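Local atomic coordinates of GMP reductase (Trypanosoma brucei brucei, PDB entry 6JIG), a protein that probably catalyses the irreversible NADPH-dependent deamination of GMP to IMP, helping to balance the adenine and guanine nucleotide pools. Residues A318-R321 with L322-A326; R399-G403 with F404-L408. The protein carries 1 engineered substitution. One frame throughout, in Å; residues are numbered along the deposited sequence.

Contact 1 of 2, residues A318-R321 with L322-A326; sequences AITR and LVAGA. Engineered in segment 318-321: Ala318 (natural residue Cys). With K (potassium ion), chain D; 5GP (guanosine-5'-monophosphate), chain B.
Backbone bonds running from Ile319 and Thr320 to residues 322-325 make this a local contact along one short helix, 320-323, which follows barrel strand 307-310 and borders the GMP pocket. Ile319 sits at the N-cap, where its carbonyl O takes the Val323 N-H (N to O 2.8 Å) and a weak bond from Leu322 N. One residue on, Thr320 O is gripped twice, by Ala324 N at 2.9 Å and by Gly325 N at 3.2 Å. Gly325 is the first residue to depart from helical backbone angles (phi 86°), and its CA lies 3.1 Å from Arg321 O in a CH...O contact.

Ile319 also packs by two branches: CG2 meets Leu322 CD1 at 4.0 Å, the side chains crossing at about a right angle, and CD1 meets Val323 CG2 obliquely. In the IMPDH/GMPR family the loop after this sixth barrel strand carries the catalytic cysteine; the corresponding position here, probably the thioimidate-forming one, is the engineered Ala318 (natural residue Cys). Its CB lies over the face of the guanine, 3.2 Å from 5GP C2, and its carbonyl O binds potassium at 2.7 Å, alongside Gly313, Gly315 and three carbonyls of the second subunit. Thr320 has OG1 anti to its carbonyl carbon (chi1 -67°), which turns the hydroxyl to the guanine: it accepts from 5GP N2 at 2.5 Å and also bonds Glu428. Its CG2 branch, anti to the backbone N, lies near Ala326 O. The stem of Arg321 passes the same buried oxygen and runs on extended, carrying the guanidinium to Val312 O and Ser483 of the second subunit.

Contact 2 of 2, residues R399-G403 with F404-L408; sequences RGMAG and FGANL. With 5GP (guanosine-5'-monophosphate), chain B.
A type I turn from Gly400 to Gly403, leading straight into helix 404-414, forms the guanine-reading corner of the GMP pocket, and Asn407 ties it to the first helical turn. The amide of Asn407 reaches back so that ND2 donates to Gly403 O at 2.9 Å, almost straight (172°), with the oxygen in the amide's own plane. A weak bond from Asn407 N ends on the same carbonyl, so backbone and side chain of one residue hold the N-cap glycine; Met401 O also lies 3.2 Å from Asn407 ND2.

The methyl of Ala406 wedges beneath the turn, its CB 3.3 Å from Gly400 O and 4.2 Å from Met401 SD, which the bend at chi2 (-69°) brings round to it. Arg399 runs extended from CG to NE alongside residues 405 and 406 and lays one guanidinium face on the helix backbone, with Gly405 O 3.6 Å above the centre of the plane; its NH2 makes a salt bridge to Asp55.

Held this way, the turn offers two successive N-H groups to the base: Met401 N to 5GP N7 at 3.1 Å and Ala402 N to 5GP O6 at 2.7 Å. The whole piece joins the end of strand 393-399 to helix 404-414, with backbone bonds from Gly400 to Val430 and from Ala402 to Glu428 connecting it to the chain leading into strand 431-435.

Overall arrangement
Contacts 1 and 2 hold the same guanine. Contact 1 meets it twice, Ala318 over its face and Thr320 at the amino group N2, whereas the turn of contact 2 takes N7 and O6 at the edge. Their centres lie 15 Å apart and their nearest atoms about 6 Å, without touching; both border the base. Glu428 links the two, bonding to Ile319 and Thr320 of contact 1 and to the backbone of Ala402 in contact 2. Beyond the base they diverge: contact 1 also reaches the potassium and a second subunit, while contact 2 touches no other protein chain.

Contact 1 of 2, residues A318-R321 with L322-A326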
ATOM      1  N   ALA A 318      -4.828 -14.282  22.499  1.00 46.55           N
ATOM      2  CA  ALA A 318      -4.468 -15.652  22.844  1.00 43.26           C
ATOM      3  C   ALA A 318      -3.908 -16.396  21.636  1.00 43.78           C
ATOM      4  O   ALA A 318      -4.446 -16.291  20.531  1.00 44.45           O
ATOM      5  CB  ALA A 318      -5.694 -16.402  23.361  1.00 41.17           C
ATOM      6  N   ILE A 319      -2.854 -17.189  21.863  1.00 44.46           N
ATOM      7  CA  ILE A 319      -2.248 -17.982  20.791  1.00 44.57           C
ATOM      8  C   ILE A 319      -1.925 -19.392  21.276  1.00 43.39           C
ATOM      9  O   ILE A 319      -1.053 -20.071  20.713  1.00 40.59           O
ATOM     10  CB  ILE A 319      -0.984 -17.306  20.224  1.00 44.69           C
ATOM     11  CG1 ILE A 319       0.026 -17.028  21.335  1.00 47.87           C
ATOM     12  CG2 ILE A 319      -1.340 -16.016  19.479  1.00 49.02           C
ATOM     13  CD1 ILE A 319       1.362 -16.539  20.823  1.00 51.92           C
ATOM     14  N   THR A 320      -2.623 -19.832  22.326  1.00 38.51           N
ATOM     15  CA  THR A 320      -2.622 -21.237  22.716  1.00 36.26           C
ATOM     16  C   THR A 320      -2.827 -22.166  21.523  1.00 34.83           C
ATOM     17  O   THR A 320      -2.202 -23.226  21.432  1.00 33.51           O
ATOM     18  CB  THR A 320      -3.721 -21.464  23.757  1.00 42.32           C
ATOM     19  OG1 THR A 320      -3.380 -20.766  24.963  1.00 43.88           O
ATOM     20  CG2 THR A 320      -3.923 -22.937  24.052  1.00 37.60           C
ATOM     21  N   ARG A 321      -3.745 -21.811  20.628  1.00 34.09           N
ATOM     22  CA  ARG A 321      -4.000 -22.658  19.478  1.00 34.20           C
ATOM     23  C   ARG A 321      -2.795 -22.698  18.540  1.00 39.12           C
ATOM     24  O   ARG A 321      -2.604 -23.691  17.833  1.00 37.82           O
ATOM     25  CB  ARG A 321      -5.273 -22.177  18.757  1.00 34.87           C
ATOM     26  CG  ARG A 321      -6.515 -22.243  19.664  1.00 38.55           C
ATOM     27  CD  ARG A 321      -7.796 -21.734  19.002  1.00 41.90           C
ATOM     28  NE  ARG A 321      -8.943 -21.753  19.914  1.00 38.67           N
ATOM     29  CZ  ARG A 321     -10.189 -21.464  19.548  1.00 36.96           C
ATOM     30  NH1 ARG A 321     -10.462 -21.144  18.276  1.00 37.50           N
ATOM     31  NH2 ARG A 321     -11.160 -21.498  20.449  1.00 36.90           N
ATOM     32  N   LEU A 322      -1.958 -21.654  18.541  1.00 33.84           N
ATOM     33  CA  LEU A 322      -0.768 -21.656  17.693  1.00 37.10           C
ATOM     34  C   LEU A 322       0.441 -22.277  18.376  1.00 36.76           C
ATOM     35  O   LEU A 322       1.298 -22.841  17.687  1.00 37.76           O
ATOM     36  CB  LEU A 322      -0.408 -20.233  17.256  1.00 40.14           C
ATOM     37  CG  LEU A 322      -1.542 -19.458  16.570  1.00 44.43           C
ATOM     38  CD1 LEU A 322      -1.064 -18.091  16.119  1.00 49.59           C
ATOM     39  CD2 LEU A 322      -2.109 -20.244  15.403  1.00 44.37           C
ATOM     40  N   VAL A 323       0.537 -22.180  19.700  1.00 36.79           N
ATOM     41  CA  VAL A 323       1.698 -22.708  20.414  1.00 37.56           C
ATOM     42  C   VAL A 323       1.501 -24.171  20.790  1.00 34.81           C
ATOM     43  O   VAL A 323       2.377 -25.010  20.558  1.00 33.31           O
ATOM     44  CB  VAL A 323       1.999 -21.842  21.655  1.00 39.57           C
ATOM     45  CG1 VAL A 323       3.055 -22.509  22.510  1.00 41.08           C
ATOM     46  CG2 VAL A 323       2.459 -20.458  21.229  1.00 44.17           C
ATOM     47  N   ALA A 324       0.354 -24.502  21.381  1.00 35.70           N
ATOM     48  CA  ALA A 324       0.053 -25.881  21.763  1.00 32.01           C
ATOM     49  C   ALA A 324      -0.775 -26.631  20.727  1.00 32.77           C
ATOM     50  O   ALA A 324      -0.743 -27.866  20.706  1.00 34.62           O
ATOM     51  CB  ALA A 324      -0.699 -25.903  23.102  1.00 33.51           C
ATOM     52  N   GLY A 325      -1.527 -25.923  19.890  1.00 32.22           N
ATOM     53  CA  GLY A 325      -2.355 -26.572  18.892  1.00 34.13           C
ATOM     54  C   GLY A 325      -3.721 -26.996  19.386  1.00 33.71           C
ATOM     55  O   GLY A 325      -4.437 -27.694  18.653  1.00 31.77           O
ATOM     56  N   ALA A 326      -4.106 -26.582  20.597  1.00 32.85           N
ATOM     57  CA  ALA A 326      -5.293 -27.059  21.289  1.00 31.75           C
ATOM     58  C   ALA A 326      -6.348 -25.965  21.384  1.00 32.17           C
ATOM     59  O   ALA A 326      -6.030 -24.775  21.444  1.00 34.71           O
ATOM     60  CB  ALA A 326      -4.953 -27.530  22.712  1.00 32.06           C
TER
HETATM   61  K     K D 603      -6.967 -16.416  19.560  1.00 44.49           K
HETATM   62  P   5GP B 601     -11.015 -11.208  24.314  1.00 39.22           P
HETATM   63  O1P 5GP B 601     -11.120 -11.871  22.950  1.00 38.83           O
HETATM   64  O2P 5GP B 601      -9.900 -10.186  24.406  1.00 39.72           O
HETATM   65  O3P 5GP B 601     -12.333 -10.739  24.879  1.00 38.41           O
HETATM   66  O5' 5GP B 601     -10.629 -12.447  25.243  1.00 39.27           O
HETATM   67  C5' 5GP B 601     -10.156 -12.295  26.573  1.00 38.25           C
HETATM   68  C4' 5GP B 601      -9.883 -13.646  27.201  1.00 37.98           C
HETATM   69  O4' 5GP B 601      -8.690 -14.220  26.618  1.00 40.93           O
HETATM   70  C3' 5GP B 601      -9.574 -13.648  28.693  1.00 38.54           C
HETATM   71  O3' 5GP B 601     -10.733 -13.518  29.508  1.00 36.04           O
HETATM   72  C2' 5GP B 601      -8.807 -14.969  28.882  1.00 40.55           C
HETATM   73  O2' 5GP B 601      -9.682 -16.080  29.023  1.00 41.32           O
HETATM   74  C1' 5GP B 601      -8.106 -15.130  27.531  1.00 40.90           C
HETATM   75  N9  5GP B 601      -6.670 -14.841  27.603  1.00 45.05           N
HETATM   76  C8  5GP B 601      -6.081 -13.729  28.069  1.00 46.66           C
HETATM   77  N7  5GP B 601      -4.738 -13.875  27.922  1.00 48.87           N
HETATM   78  C5  5GP B 601      -4.518 -15.078  27.339  1.00 49.64           C
HETATM   79  C6  5GP B 601      -3.379 -15.763  26.937  1.00 50.31           C
HETATM   80  O6  5GP B 601      -2.259 -15.234  27.092  1.00 50.91           O
HETATM   81  N1  5GP B 601      -3.502 -16.981  26.386  1.00 47.19           N
HETATM   82  C2  5GP B 601      -4.702 -17.554  26.212  1.00 47.37           C
HETATM   83  N2  5GP B 601      -4.794 -18.780  25.650  1.00 45.84           N
HETATM   84  N3  5GP B 601      -5.835 -16.908  26.579  1.00 43.14           N
HETATM   85  C4  5GP B 601      -5.745 -15.680  27.141  1.00 44.07           C

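Contact 2 of 2, residues R399-G403 with F404-L408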
ATOM      1  N   ARG A 399      -2.600  -7.021  26.225  1.00 53.75           N
ATOM      2  CA  ARG A 399      -1.589  -8.067  26.174  1.00 53.94           C
ATOM      3  C   ARG A 399      -2.103  -9.338  26.833  1.00 54.09           C
ATOM      4  O   ARG A 399      -2.866  -9.299  27.806  1.00 51.05           O
ATOM      5  CB  ARG A 399      -0.280  -7.609  26.834  1.00 55.74           C
ATOM      6  CG  ARG A 399      -0.355  -7.445  28.339  1.00 55.52           C
ATOM      7  CD  ARG A 399       0.852  -6.690  28.841  1.00 58.70           C
ATOM      8  NE  ARG A 399       0.836  -6.539  30.291  1.00 59.00           N
ATOM      9  CZ  ARG A 399       1.678  -5.757  30.959  1.00 63.51           C
ATOM     10  NH1 ARG A 399       2.595  -5.064  30.293  1.00 62.33           N
ATOM     11  NH2 ARG A 399       1.604  -5.667  32.283  1.00 57.97           N
ATOM     12  N   GLY A 400      -1.664 -10.471  26.288  1.00 51.19           N
ATOM     13  CA  GLY A 400      -2.056 -11.751  26.840  1.00 52.02           C
ATOM     14  C   GLY A 400      -1.399 -12.013  28.180  1.00 55.82           C
ATOM     15  O   GLY A 400      -0.263 -11.609  28.433  1.00 53.61           O
ATOM     16  N   MET A 401      -2.142 -12.699  29.054  1.00 55.73           N
ATOM     17  CA  MET A 401      -1.642 -13.067  30.374  1.00 56.13           C
ATOM     18  C   MET A 401      -0.680 -14.251  30.333  1.00 59.21           C
ATOM     19  O   MET A 401      -0.035 -14.540  31.347  1.00 57.82           O
ATOM     20  CB  MET A 401      -2.818 -13.366  31.310  1.00 55.20           C
ATOM     21  CG  MET A 401      -3.734 -12.153  31.539  1.00 52.15           C
ATOM     22  SD  MET A 401      -2.937 -10.838  32.516  1.00 54.16           S
ATOM     23  CE  MET A 401      -3.370 -11.364  34.183  1.00 49.38           C
ATOM     24  N   ALA A 402      -0.566 -14.937  29.193  1.00 58.27           N
ATOM     25  CA  ALA A 402       0.469 -15.941  28.980  1.00 59.94           C
ATOM     26  C   ALA A 402       1.589 -15.427  28.081  1.00 60.15           C
ATOM     27  O   ALA A 402       2.430 -16.217  27.641  1.00 56.46           O
ATOM     28  CB  ALA A 402      -0.138 -17.221  28.396  1.00 56.86           C
ATOM     29  N   GLY A 403       1.614 -14.119  27.792  1.00 59.76           N
ATOM     30  CA  GLY A 403       2.665 -13.524  26.993  1.00 60.72           C
ATOM     31  C   GLY A 403       3.814 -12.992  27.844  1.00 66.33           C
ATOM     32  O   GLY A 403       3.794 -13.028  29.076  1.00 62.41           O
ATOM     33  N   PHE A 404       4.836 -12.479  27.151  1.00 66.29           N
ATOM     34  CA  PHE A 404       6.033 -12.012  27.848  1.00 69.70           C
ATOM     35  C   PHE A 404       5.753 -10.751  28.662  1.00 69.13           C
ATOM     36  O   PHE A 404       6.207 -10.634  29.807  1.00 64.90           O
ATOM     37  CB  PHE A 404       7.164 -11.763  26.847  1.00 68.78           C
ATOM     38  CG  PHE A 404       7.939 -12.998  26.489  1.00 70.24           C
ATOM     39  CD1 PHE A 404       8.336 -13.894  27.471  1.00 71.54           C
ATOM     40  CD2 PHE A 404       8.272 -13.267  25.169  1.00 71.16           C
ATOM     41  CE1 PHE A 404       9.052 -15.034  27.141  1.00 72.96           C
ATOM     42  CE2 PHE A 404       8.988 -14.406  24.833  1.00 69.92           C
ATOM     43  CZ  PHE A 404       9.379 -15.288  25.822  1.00 70.69           C
ATOM     44  N   GLY A 405       5.002  -9.804  28.093  1.00 68.60           N
ATOM     45  CA  GLY A 405       4.819  -8.518  28.750  1.00 67.82           C
ATOM     46  C   GLY A 405       4.131  -8.638  30.097  1.00 68.81           C
ATOM     47  O   GLY A 405       4.591  -8.075  31.097  1.00 65.20           O
ATOM     48  N   ALA A 406       3.024  -9.386  30.144  1.00 69.17           N
ATOM     49  CA  ALA A 406       2.287  -9.545  31.395  1.00 66.70           C
ATOM     50  C   ALA A 406       3.088 -10.328  32.432  1.00 68.75           C
ATOM     51  O   ALA A 406       2.930 -10.095  33.636  1.00 67.98           O
ATOM     52  CB  ALA A 406       0.942 -10.230  31.133  1.00 58.51           C
ATOM     53  N   ASN A 407       3.955 -11.245  31.997  1.00 67.83           N
ATOM     54  CA  ASN A 407       4.655 -12.096  32.955  1.00 70.37           C
ATOM     55  C   ASN A 407       5.881 -11.416  33.561  1.00 72.12           C
ATOM     56  O   ASN A 407       6.207 -11.670  34.729  1.00 68.73           O
ATOM     57  CB  ASN A 407       5.042 -13.417  32.293  1.00 69.70           C
ATOM     58  CG  ASN A 407       3.970 -14.477  32.452  1.00 71.97           C
ATOM     59  OD1 ASN A 407       3.841 -15.089  33.515  1.00 68.80           O
ATOM     60  ND2 ASN A 407       3.183 -14.691  31.399  1.00 67.75           N
ATOM     61  N   LEU A 408       6.569 -10.562  32.796  1.00 70.95           N
ATOM     62  CA  LEU A 408       7.633  -9.748  33.379  1.00 74.45           C
ATOM     63  C   LEU A 408       7.062  -8.713  34.338  1.00 75.93           C
ATOM     64  O   LEU A 408       7.680  -8.411  35.367  1.00 74.55           O
ATOM     65  CB  LEU A 408       8.449  -9.067  32.277  1.00 72.71           C
TER
HETATM   66  P   5GP B 601     -11.015 -11.208  24.314  1.00 39.22           P
HETATM   67  O1P 5GP B 601     -11.120 -11.871  22.950  1.00 38.83           O
HETATM   68  O2P 5GP B 601      -9.900 -10.186  24.406  1.00 39.72           O
HETATM   69  O3P 5GP B 601     -12.333 -10.739  24.879  1.00 38.41           O
HETATM   70  O5' 5GP B 601     -10.629 -12.447  25.243  1.00 39.27           O
HETATM   71  C5' 5GP B 601     -10.156 -12.295  26.573  1.00 38.25           C
HETATM   72  C4' 5GP B 601      -9.883 -13.646  27.201  1.00 37.98           C
HETATM   73  O4' 5GP B 601      -8.690 -14.220  26.618  1.00 40.93           O
HETATM   74  C3' 5GP B 601      -9.574 -13.648  28.693  1.00 38.54           C
HETATM   75  O3' 5GP B 601     -10.733 -13.518  29.508  1.00 36.04           O
HETATM   76  C2' 5GP B 601      -8.807 -14.969  28.882  1.00 40.55           C
HETATM   77  O2' 5GP B 601      -9.682 -16.080  29.023  1.00 41.32           O
HETATM   78  C1' 5GP B 601      -8.106 -15.130  27.531  1.00 40.90           C
HETATM   79  N9  5GP B 601      -6.670 -14.841  27.603  1.00 45.05           N
HETATM   80  C8  5GP B 601      -6.081 -13.729  28.069  1.00 46.66           C
HETATM   81  N7  5GP B 601      -4.738 -13.875  27.922  1.00 48.87           N
HETATM   82  C5  5GP B 601      -4.518 -15.078  27.339  1.00 49.64           C
HETATM   83  C6  5GP B 601      -3.379 -15.763  26.937  1.00 50.31           C
HETATM   84  O6  5GP B 601      -2.259 -15.234  27.092  1.00 50.91           O
HETATM   85  N1  5GP B 601      -3.502 -16.981  26.386  1.00 47.19           N
HETATM   86  C2  5GP B 601      -4.702 -17.554  26.212  1.00 47.37           C
HETATM   87  N2  5GP B 601      -4.794 -18.780  25.650  1.00 45.84           N
HETATM   88  N3  5GP B 601      -5.835 -16.908  26.579  1.00 43.14           N
HETATM   89  C4  5GP B 601      -5.745 -15.680  27.141  1.00 44.07           C